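Local coordinates for amidohydrolase (Brucella melitensis biovar Abortus, PDB 4F0L), which is a metal-dependent hydrolase of the amidohydrolase superfamily, probably a deaminase, with an iron ion bound in its TIM-barrel active site, at residues S256-R259 with P260-L264. Residues are numbered along the deposited sequence; the frame is centred on the assembly and turned at random.
Sequences SGKR and PVEWL
The indole of Trp263 meets Ser256 and Lys258 obliquely at its pyrrole corner: CD1 lies 3.7 Å from Ser256 CB, and Lys258 CD approaches the same carbon at 4.0 Å, the lysine chain crossing the indole at about a right angle. His267 stacks on the ring, while Trp255 meets it with planes about 40° apart. The second flat group, the carboxylate of Glu262, ends a side chain that crosses Lys258 at about a right angle, with Glu262 CD 3.9 Å from Lys258 CG. Its OE1 accepts the backbone N of Arg259 at 3.1 Å, on the anti side and 30° out of the carboxylate plane. With CG anti to the backbone N (chi1 177°), the glutamate reaches back to this N-cap residue. Only half of a capping box is thus present: Glu286, not an N-cap side chain, receives the N-H of Glu262, and it also takes a salt bridge from Arg259 NE. Trp263 N to Arg259 O, 2.9 Å, is the first i to i-4 bond of the helix. Lys258 NZ pairs with Asp266. Before the cap, Ser256 OG, also hydrogen-bonded to Cys252 O, takes the N-H of Lys258 at 3.0 Å, an ST turn spanning Gly257, the first residue past helix 246-256, with positive phi. This short link leads into helix 260-267, where Pro260 packs against helix 246-256 and Val242 of strand 238-242, and Trp263 against helix 223-229.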
ATOM      1  N   SER B 256      30.286   7.054 -21.344  1.00 36.23           N
ATOM      2  CA  SER B 256      30.669   8.470 -21.255  1.00 36.52           C
ATOM      3  C   SER B 256      31.653   8.825 -20.144  1.00 37.42           C
ATOM      4  O   SER B 256      32.194   9.939 -20.148  1.00 36.86           O
ATOM      5  CB  SER B 256      29.430   9.324 -21.018  1.00 35.54           C
ATOM      6  OG  SER B 256      28.892   9.064 -19.725  1.00 35.07           O
ATOM      7  N   GLY B 257      31.866   7.906 -19.194  1.00 37.13           N
ATOM      8  CA  GLY B 257      32.638   8.200 -17.990  1.00 36.73           C
ATOM      9  C   GLY B 257      31.804   8.923 -16.941  1.00 36.05           C
ATOM     10  O   GLY B 257      32.310   9.302 -15.897  1.00 36.27           O
ATOM     11  N   LYS B 258      30.517   9.117 -17.214  1.00 35.46           N
ATOM     12  CA  LYS B 258      29.631   9.892 -16.338  1.00 34.24           C
ATOM     13  C   LYS B 258      28.348   9.105 -16.031  1.00 31.26           C
ATOM     14  O   LYS B 258      27.909   8.254 -16.810  1.00 29.54           O
ATOM     15  CB  LYS B 258      29.231  11.218 -16.991  1.00 35.44           C
ATOM     16  CG  LYS B 258      30.335  12.258 -17.086  1.00 38.24           C
ATOM     17  CD  LYS B 258      29.883  13.444 -17.938  1.00 38.87           C
ATOM     18  CE  LYS B 258      31.019  14.392 -18.306  1.00 41.14           C
ATOM     19  NZ  LYS B 258      30.887  15.742 -17.688  1.00 40.52           N
ATOM     20  N   ARG B 259      27.757   9.415 -14.886  1.00 29.92           N
ATOM     21  CA  ARG B 259      26.463   8.846 -14.515  1.00 27.58           C
ATOM     22  C   ARG B 259      25.367   9.583 -15.287  1.00 26.32           C
ATOM     23  O   ARG B 259      25.611  10.631 -15.889  1.00 26.30           O
ATOM     24  CB  ARG B 259      26.251   8.970 -13.002  1.00 27.76           C
ATOM     25  CG  ARG B 259      27.316   8.320 -12.117  1.00 28.52           C
ATOM     26  CD  ARG B 259      27.150   8.793 -10.656  1.00 29.44           C
ATOM     27  NE  ARG B 259      25.832   8.386 -10.136  1.00 29.04           N
ATOM     28  CZ  ARG B 259      25.577   7.203  -9.582  1.00 27.94           C
ATOM     29  NH1 ARG B 259      26.555   6.307  -9.402  1.00 28.58           N
ATOM     30  NH2 ARG B 259      24.350   6.908  -9.212  1.00 27.23           N
ATOM     31  N   PRO B 260      24.143   9.029 -15.312  1.00 24.98           N
ATOM     32  CA  PRO B 260      23.117   9.633 -16.170  1.00 24.07           C
ATOM     33  C   PRO B 260      22.721  11.071 -15.791  1.00 23.78           C
ATOM     34  O   PRO B 260      22.732  11.948 -16.652  1.00 23.10           O
ATOM     35  CB  PRO B 260      21.931   8.647 -16.054  1.00 23.70           C
ATOM     36  CG  PRO B 260      22.628   7.338 -15.785  1.00 24.18           C
ATOM     37  CD  PRO B 260      23.773   7.680 -14.869  1.00 24.25           C
ATOM     38  N   VAL B 261      22.371  11.337 -14.532  1.00 24.01           N
ATOM     39  CA  VAL B 261      21.861  12.675 -14.205  1.00 23.53           C
ATOM     40  C   VAL B 261      23.018  13.663 -14.418  1.00 25.39           C
ATOM     41  O   VAL B 261      22.857  14.699 -15.024  1.00 26.30           O
ATOM     42  CB  VAL B 261      21.285  12.769 -12.770  1.00 23.35           C
ATOM     43  CG1 VAL B 261      21.005  14.229 -12.412  1.00 21.88           C
ATOM     44  CG2 VAL B 261      20.038  11.876 -12.632  1.00 22.40           C
ATOM     45  N   GLU B 262      24.193  13.302 -13.948  1.00 25.49           N
ATOM     46  CA  GLU B 262      25.382  14.108 -14.148  1.00 27.01           C
ATOM     47  C   GLU B 262      25.594  14.435 -15.635  1.00 27.59           C
ATOM     48  O   GLU B 262      25.844  15.579 -16.016  1.00 27.91           O
ATOM     49  CB  GLU B 262      26.578  13.312 -13.582  1.00 27.63           C
ATOM     50  CG  GLU B 262      27.924  13.962 -13.751  1.00 29.48           C
ATOM     51  CD  GLU B 262      29.081  13.050 -13.439  1.00 29.79           C
ATOM     52  OE1 GLU B 262      28.927  11.809 -13.343  1.00 29.31           O
ATOM     53  OE2 GLU B 262      30.174  13.612 -13.299  1.00 32.11           O
ATOM     54  N   TRP B 263      25.468  13.428 -16.478  1.00 26.72           N
ATOM     55  CA  TRP B 263      25.674  13.637 -17.895  1.00 27.38           C
ATOM     56  C   TRP B 263      24.662  14.616 -18.428  1.00 27.85           C
ATOM     57  O   TRP B 263      25.011  15.591 -19.125  1.00 27.45           O
ATOM     58  CB  TRP B 263      25.593  12.313 -18.608  1.00 27.11           C
ATOM     59  CG  TRP B 263      25.957  12.464 -20.035  1.00 27.58           C
ATOM     60  CD1 TRP B 263      27.189  12.214 -20.632  1.00 28.49           C
ATOM     61  CD2 TRP B 263      25.103  12.965 -21.103  1.00 27.21           C
ATOM     62  NE1 TRP B 263      27.140  12.512 -21.967  1.00 29.03           N
ATOM     63  CE2 TRP B 263      25.922  12.974 -22.306  1.00 28.24           C
ATOM     64  CE3 TRP B 263      23.790  13.395 -21.177  1.00 26.34           C
ATOM     65  CZ2 TRP B 263      25.425  13.386 -23.519  1.00 29.22           C
ATOM     66  CZ3 TRP B 263      23.305  13.819 -22.407  1.00 27.02           C
ATOM     67  CH2 TRP B 263      24.108  13.819 -23.548  1.00 27.70           C
ATOM     68  N   LEU B 264      23.395  14.408 -18.054  1.00 26.21           N
ATOM     69  CA  LEU B 264      22.340  15.293 -18.475  1.00 26.56           C
ATOM     70  C   LEU B 264      22.586  16.748 -17.999  1.00 27.24           C
ATOM     71  O   LEU B 264      22.437  17.697 -18.773  1.00 27.45           O
ATOM     72  CB  LEU B 264      20.984  14.760 -17.986  1.00 25.52           C
ATOM     73  CG  LEU B 264      19.744  15.435 -18.574  1.00 25.30           C
ATOM     74  CD1 LEU B 264      19.698  15.209 -20.078  1.00 25.34           C
ATOM     75  CD2 LEU B 264      18.470  14.891 -17.908  1.00 23.65           C
TER